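Side-chain contacts in KLLA0F20702p (Kluyveromyces lactis, PDB 5Y5A), which is probably the Est1 subunit of yeast telomerase, which binds Cdc13 and thereby helps to bring the enzyme to telomeres: residues Asn438-Lys441 / Phe442-Ser446; Glu391-Phe394 / Leu395-Ile398. All coordinates share one frame; numbering follows the deposited sequence.

Overall arrangement
Both contacts join side chains three or four residues apart within single helices of the Est1 DNA/RNA-binding family region: contact 2 in the first half of the long helix 385-410, contact 1 at the C-terminal end of the short helix 437-444, which follows later in the chain. Their centres lie about 11 Å apart, and Phe442 of contact 1 bridges the gap: its CZ comes within 3.4 Å of Glu396 CG, and its CG lies 3.9 Å from Leu395 CD2. The two differ in their surroundings. Contact 1 touches the bound peptide through Leu440, Lys441 and His444, whereas the aromatic side of contact 2 packs against His324 within the helical body.

Contact 1 (Asn438-Lys441 / Phe442-Ser446)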
ATOM      1  N   ASN A 438      -4.837 -21.153   9.098  1.00 45.74           N
ATOM      2  CA  ASN A 438      -5.886 -20.770  10.033  1.00 46.15           C
ATOM      3  C   ASN A 438      -7.056 -20.076   9.330  1.00 44.88           C
ATOM      4  O   ASN A 438      -8.213 -20.266   9.697  1.00 43.75           O
ATOM      5  CB  ASN A 438      -5.313 -19.866  11.131  1.00 52.83           C
ATOM      6  CG  ASN A 438      -4.574 -18.645  10.570  1.00 66.92           C
ATOM      7  OD1 ASN A 438      -3.832 -18.746   9.590  1.00 75.06           O
ATOM      8  ND2 ASN A 438      -4.771 -17.490  11.202  1.00 67.63           N
ATOM      9  N   VAL A 439      -6.753 -19.265   8.320  1.00 44.62           N
ATOM     10  CA  VAL A 439      -7.796 -18.535   7.611  1.00 48.14           C
ATOM     11  C   VAL A 439      -8.562 -19.495   6.707  1.00 45.52           C
ATOM     12  O   VAL A 439      -9.788 -19.443   6.630  1.00 44.90           O
ATOM     13  CB  VAL A 439      -7.213 -17.364   6.795  1.00 46.26           C
ATOM     14  CG1 VAL A 439      -8.308 -16.667   5.998  1.00 38.93           C
ATOM     15  CG2 VAL A 439      -6.520 -16.386   7.724  1.00 43.77           C
ATOM     16  N   LEU A 440      -7.827 -20.386   6.050  1.00 47.71           N
ATOM     17  CA  LEU A 440      -8.423 -21.446   5.244  1.00 45.47           C
ATOM     18  C   LEU A 440      -9.387 -22.302   6.060  1.00 45.33           C
ATOM     19  O   LEU A 440     -10.473 -22.635   5.592  1.00 43.03           O
ATOM     20  CB  LEU A 440      -7.332 -22.333   4.637  1.00 50.20           C
ATOM     21  CG  LEU A 440      -7.825 -23.580   3.900  1.00 44.94           C
ATOM     22  CD1 LEU A 440      -8.720 -23.199   2.727  1.00 41.81           C
ATOM     23  CD2 LEU A 440      -6.661 -24.437   3.436  1.00 49.41           C
ATOM     24  N   LYS A 441      -8.991 -22.659   7.281  1.00 45.43           N
ATOM     25  CA  LYS A 441      -9.846 -23.499   8.115  1.00 54.25           C
ATOM     26  C   LYS A 441     -11.127 -22.773   8.520  1.00 49.44           C
ATOM     27  O   LYS A 441     -12.200 -23.360   8.493  1.00 49.40           O
ATOM     28  CB  LYS A 441      -9.089 -23.980   9.352  1.00 56.36           C
ATOM     29  CG  LYS A 441      -8.002 -24.990   9.015  1.00 64.31           C
ATOM     30  CD  LYS A 441      -7.061 -25.246  10.179  1.00 73.52           C
ATOM     31  CE  LYS A 441      -5.980 -26.262   9.802  1.00 82.04           C
ATOM     32  NZ  LYS A 441      -4.965 -26.447  10.882  1.00 86.15           N
ATOM     33  N   PHE A 442     -11.010 -21.501   8.892  1.00 44.55           N
ATOM     34  CA  PHE A 442     -12.178 -20.697   9.241  1.00 47.52           C
ATOM     35  C   PHE A 442     -13.134 -20.583   8.046  1.00 45.55           C
ATOM     36  O   PHE A 442     -14.350 -20.728   8.191  1.00 44.02           O
ATOM     37  CB  PHE A 442     -11.753 -19.293   9.709  1.00 44.31           C
ATOM     38  CG  PHE A 442     -12.894 -18.449  10.223  1.00 42.53           C
ATOM     39  CD1 PHE A 442     -13.691 -17.721   9.352  1.00 39.91           C
ATOM     40  CD2 PHE A 442     -13.172 -18.388  11.584  1.00 42.21           C
ATOM     41  CE1 PHE A 442     -14.742 -16.945   9.821  1.00 46.96           C
ATOM     42  CE2 PHE A 442     -14.216 -17.611  12.058  1.00 42.66           C
ATOM     43  CZ  PHE A 442     -15.004 -16.886  11.170  1.00 42.96           C
ATOM     44  N   ALA A 443     -12.564 -20.312   6.876  1.00 38.87           N
ATOM     45  CA  ALA A 443     -13.330 -20.133   5.650  1.00 46.01           C
ATOM     46  C   ALA A 443     -14.069 -21.409   5.246  1.00 44.68           C
ATOM     47  O   ALA A 443     -15.233 -21.361   4.860  1.00 47.38           O
ATOM     48  CB  ALA A 443     -12.407 -19.672   4.522  1.00 43.11           C
ATOM     49  N   HIS A 444     -13.377 -22.538   5.346  1.00 50.75           N
ATOM     50  CA  HIS A 444     -13.935 -23.866   5.067  1.00 44.96           C
ATOM     51  C   HIS A 444     -15.101 -24.226   5.977  1.00 44.79           C
ATOM     52  O   HIS A 444     -15.965 -25.033   5.619  1.00 41.16           O
ATOM     53  CB  HIS A 444     -12.845 -24.921   5.215  1.00 41.24           C
ATOM     54  CG  HIS A 444     -12.144 -25.262   3.941  1.00 44.82           C
ATOM     55  ND1 HIS A 444     -10.958 -25.961   3.909  1.00 46.62           N
ATOM     56  CD2 HIS A 444     -12.482 -25.034   2.646  1.00 41.01           C
ATOM     57  CE1 HIS A 444     -10.582 -26.139   2.653  1.00 47.16           C
ATOM     58  NE2 HIS A 444     -11.494 -25.584   1.870  1.00 48.90           N
ATOM     59  N   ARG A 445     -15.116 -23.631   7.165  1.00 43.45           N
ATOM     60  CA  ARG A 445     -16.153 -23.919   8.146  1.00 41.15           C
ATOM     61  C   ARG A 445     -17.188 -22.794   8.276  1.00 44.40           C
ATOM     62  O   ARG A 445     -18.107 -22.884   9.085  1.00 47.91           O
ATOM     63  CB  ARG A 445     -15.498 -24.219   9.496  1.00 42.63           C
ATOM     64  CG  ARG A 445     -14.844 -25.597   9.529  1.00 48.00           C
ATOM     65  CD  ARG A 445     -13.721 -25.708  10.558  1.00 48.55           C
ATOM     66  NE  ARG A 445     -13.036 -26.988  10.414  1.00 52.32           N
ATOM     67  CZ  ARG A 445     -12.132 -27.250   9.473  1.00 51.71           C
ATOM     68  NH1 ARG A 445     -11.791 -26.309   8.597  1.00 48.02           N
ATOM     69  NH2 ARG A 445     -11.564 -28.449   9.409  1.00 45.07           N
ATOM     70  N   SER A 446     -17.046 -21.751   7.460  1.00 47.58           N
ATOM     71  CA  SER A 446     -17.988 -20.631   7.451  1.00 48.96           C
ATOM     72  C   SER A 446     -19.159 -20.893   6.498  1.00 49.16           C
ATOM     73  O   SER A 446     -18.976 -20.906   5.283  1.00 48.35           O
ATOM     74  CB  SER A 446     -17.269 -19.342   7.051  1.00 50.61           C
ATOM     75  OG  SER A 446     -18.156 -18.238   7.036  1.00 50.35           O
TER
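The last turn of helix 437-444 carries this contact, where Leu440 meets His444 and Lys441 meets Arg445 one turn further on. CD1 of Leu440 lies over one face of the His444 imidazole, a CH-pi contact 3.7 Å from the ring centroid and 20° off its normal, displaced toward the rim. CE1 is the ring atom nearest to this methyl, at 3.5 Å from CD1. The leucine CG turns opposite its own backbone N (chi1 173°), which carries the isobutyl group along the helix side and lets CD1 reach the ring. The imidazole is fixed from outside as well: NE2 is hydrogen-bonded to Phe544 O, and the ring stacks on the Phe544 ring.

Lys441 and Arg445 run side by side in the same direction, yet they are linked through backbone rather than charge. Arg445 NH1 donates to Lys441 O at 3.0 Å, the oxygen lying at the edge of the guanidinium, close to its plane. The bond bends at the acceptor, with a C=O...N angle of 111°. Lys441 O also takes a weak bond from Arg445 N, so one carbonyl near the helix end is gripped twice by the same residue. NH1 further rests 3.6 Å from Lys441 CB. In the backbone, His444 N donates to Leu440 O at 2.9 Å. Ser446 occupies the N-cap of helix 447-462, its OG bonded weakly to Phe449 N.

Leu440, Lys441 and His444 also pack on the bound peptide. On the buried side Val439 and Ala443 lean on Phe399 of helix 385-410 and Ile433 of helix 421-433, and Leu440 and Ala443 touch Phe544 of helix 526-546.

Contact 2 (Glu391-Phe394 / Leu395-Ile398); sequences ETKF and LEFI
Glu396 N donates to Thr392 O at 2.9 Å and Ile398 N to Phe394 O, also at 2.9 Å, two rungs of the regular alpha-helical ladder inside helix 385-410. On the polar side Glu396 OE1 faces Lys393, with NZ 4.0 Å away, a loose attraction of opposite charges longer than a salt bridge. The lysine bends at chi2 (-67°), which brings its CD to 3.7 Å from OE1, while OE2 lies beside Thr392 CG2.

Around the helix, Ile398 CD1 sits almost centrally over one face of the Phe394 ring, a CH-pi contact 4.0 Å from the centroid and 9° off the normal. Phe397 approaches the same ring at its edge, CD2 lying 4.1 Å from Phe394 CE1. A serine in place of Phe394 would probably leave Ile398 CD1 without its aromatic face and open a gap beside Phe397 and His324.

His324 stacks on Phe394 and also meets the Phe397 ring. Elsewhere Leu395 and Ile398 pack on Phe372 of helix 339-379 and on Trp432 of helix 421-433, so one side of this turn packs against both helices, while Phe442 of helix 437-444 lies on Leu395 and Glu396.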
ATOM      1  N   GLU A 391      -9.578 -12.923  18.681  1.00 50.34           N
ATOM      2  CA  GLU A 391      -9.046 -13.084  17.333  1.00 52.05           C
ATOM      3  C   GLU A 391     -10.106 -13.694  16.410  1.00 49.57           C
ATOM      4  O   GLU A 391     -10.256 -13.281  15.262  1.00 50.14           O
ATOM      5  CB  GLU A 391      -7.775 -13.945  17.369  1.00 50.94           C
ATOM      6  CG  GLU A 391      -7.112 -14.175  16.017  1.00 51.80           C
ATOM      7  CD  GLU A 391      -5.681 -14.692  16.140  1.00 62.93           C
ATOM      8  OE1 GLU A 391      -5.224 -15.412  15.227  1.00 61.53           O
ATOM      9  OE2 GLU A 391      -5.006 -14.370  17.143  1.00 71.98           O
ATOM     10  N   THR A 392     -10.854 -14.665  16.923  1.00 51.10           N
ATOM     11  CA  THR A 392     -11.925 -15.305  16.158  1.00 43.25           C
ATOM     12  C   THR A 392     -13.049 -14.313  15.826  1.00 43.14           C
ATOM     13  O   THR A 392     -13.603 -14.327  14.714  1.00 39.85           O
ATOM     14  CB  THR A 392     -12.498 -16.512  16.933  1.00 47.09           C
ATOM     15  OG1 THR A 392     -11.455 -17.463  17.150  1.00 54.62           O
ATOM     16  CG2 THR A 392     -13.636 -17.184  16.172  1.00 42.43           C
ATOM     17  N   LYS A 393     -13.374 -13.449  16.786  1.00 45.64           N
ATOM     18  CA  LYS A 393     -14.399 -12.425  16.580  1.00 50.30           C
ATOM     19  C   LYS A 393     -14.030 -11.479  15.430  1.00 48.13           C
ATOM     20  O   LYS A 393     -14.901 -11.041  14.679  1.00 50.30           O
ATOM     21  CB  LYS A 393     -14.629 -11.614  17.863  1.00 52.73           C
ATOM     22  CG  LYS A 393     -15.365 -12.353  18.967  1.00 55.11           C
ATOM     23  CD  LYS A 393     -16.795 -12.642  18.565  1.00 69.81           C
ATOM     24  CE  LYS A 393     -17.565 -13.311  19.690  1.00 75.07           C
ATOM     25  NZ  LYS A 393     -18.973 -13.570  19.282  1.00 77.54           N
ATOM     26  N   PHE A 394     -12.742 -11.166  15.295  1.00 45.23           N
ATOM     27  CA  PHE A 394     -12.290 -10.272  14.225  1.00 46.65           C
ATOM     28  C   PHE A 394     -12.433 -10.967  12.876  1.00 40.35           C
ATOM     29  O   PHE A 394     -12.900 -10.377  11.908  1.00 40.42           O
ATOM     30  CB  PHE A 394     -10.833  -9.828  14.441  1.00 41.60           C
ATOM     31  CG  PHE A 394     -10.403  -8.671  13.550  1.00 39.30           C
ATOM     32  CD1 PHE A 394     -11.346  -7.883  12.896  1.00 41.45           C
ATOM     33  CD2 PHE A 394      -9.058  -8.384  13.363  1.00 40.96           C
ATOM     34  CE1 PHE A 394     -10.959  -6.823  12.082  1.00 42.73           C
ATOM     35  CE2 PHE A 394      -8.656  -7.323  12.542  1.00 41.91           C
ATOM     36  CZ  PHE A 394      -9.612  -6.544  11.902  1.00 43.49           C
ATOM     37  N   LEU A 395     -12.016 -12.224  12.829  1.00 40.59           N
ATOM     38  CA  LEU A 395     -12.073 -13.023  11.614  1.00 43.02           C
ATOM     39  C   LEU A 395     -13.528 -13.180  11.162  1.00 44.26           C
ATOM     40  O   LEU A 395     -13.831 -13.117   9.969  1.00 46.05           O
ATOM     41  CB  LEU A 395     -11.413 -14.381  11.861  1.00 43.50           C
ATOM     42  CG  LEU A 395     -10.738 -15.142  10.719  1.00 46.73           C
ATOM     43  CD1 LEU A 395      -9.869 -14.235   9.871  1.00 44.18           C
ATOM     44  CD2 LEU A 395      -9.907 -16.268  11.309  1.00 43.94           C
ATOM     45  N   GLU A 396     -14.426 -13.352  12.130  1.00 44.36           N
ATOM     46  CA  GLU A 396     -15.855 -13.432  11.846  1.00 44.35           C
ATOM     47  C   GLU A 396     -16.349 -12.154  11.183  1.00 47.61           C
ATOM     48  O   GLU A 396     -17.072 -12.217  10.191  1.00 45.84           O
ATOM     49  CB  GLU A 396     -16.657 -13.691  13.123  1.00 50.00           C
ATOM     50  CG  GLU A 396     -16.568 -15.115  13.638  1.00 63.10           C
ATOM     51  CD  GLU A 396     -17.269 -15.297  14.968  1.00 75.25           C
ATOM     52  OE1 GLU A 396     -17.828 -14.305  15.483  1.00 82.26           O
ATOM     53  OE2 GLU A 396     -17.259 -16.431  15.498  1.00 76.34           O
ATOM     54  N   PHE A 397     -15.963 -11.003  11.739  1.00 43.70           N
ATOM     55  CA  PHE A 397     -16.351  -9.716  11.172  1.00 44.71           C
ATOM     56  C   PHE A 397     -15.804  -9.581   9.760  1.00 40.16           C
ATOM     57  O   PHE A 397     -16.480  -9.088   8.863  1.00 38.38           O
ATOM     58  CB  PHE A 397     -15.850  -8.540  12.030  1.00 40.40           C
ATOM     59  CG  PHE A 397     -15.978  -7.211  11.339  1.00 36.81           C
ATOM     60  CD1 PHE A 397     -17.231  -6.644  11.128  1.00 34.30           C
ATOM     61  CD2 PHE A 397     -14.855  -6.547  10.867  1.00 39.27           C
ATOM     62  CE1 PHE A 397     -17.365  -5.421  10.464  1.00 38.44           C
ATOM     63  CE2 PHE A 397     -14.971  -5.330  10.206  1.00 40.05           C
ATOM     64  CZ  PHE A 397     -16.232  -4.761  10.001  1.00 38.80           C
ATOM     65  N   ILE A 398     -14.563 -10.011   9.573  1.00 36.80           N
ATOM     66  CA  ILE A 398     -13.941  -9.917   8.261  1.00 38.04           C
ATOM     67  C   ILE A 398     -14.736 -10.730   7.240  1.00 37.33           C
ATOM     68  O   ILE A 398     -15.027 -10.253   6.139  1.00 35.61           O
ATOM     69  CB  ILE A 398     -12.471 -10.377   8.313  1.00 39.48           C
ATOM     70  CG1 ILE A 398     -11.667  -9.371   9.145  1.00 40.08           C
ATOM     71  CG2 ILE A 398     -11.883 -10.484   6.917  1.00 36.07           C
ATOM     72  CD1 ILE A 398     -10.213  -9.666   9.246  1.00 31.15           C
TER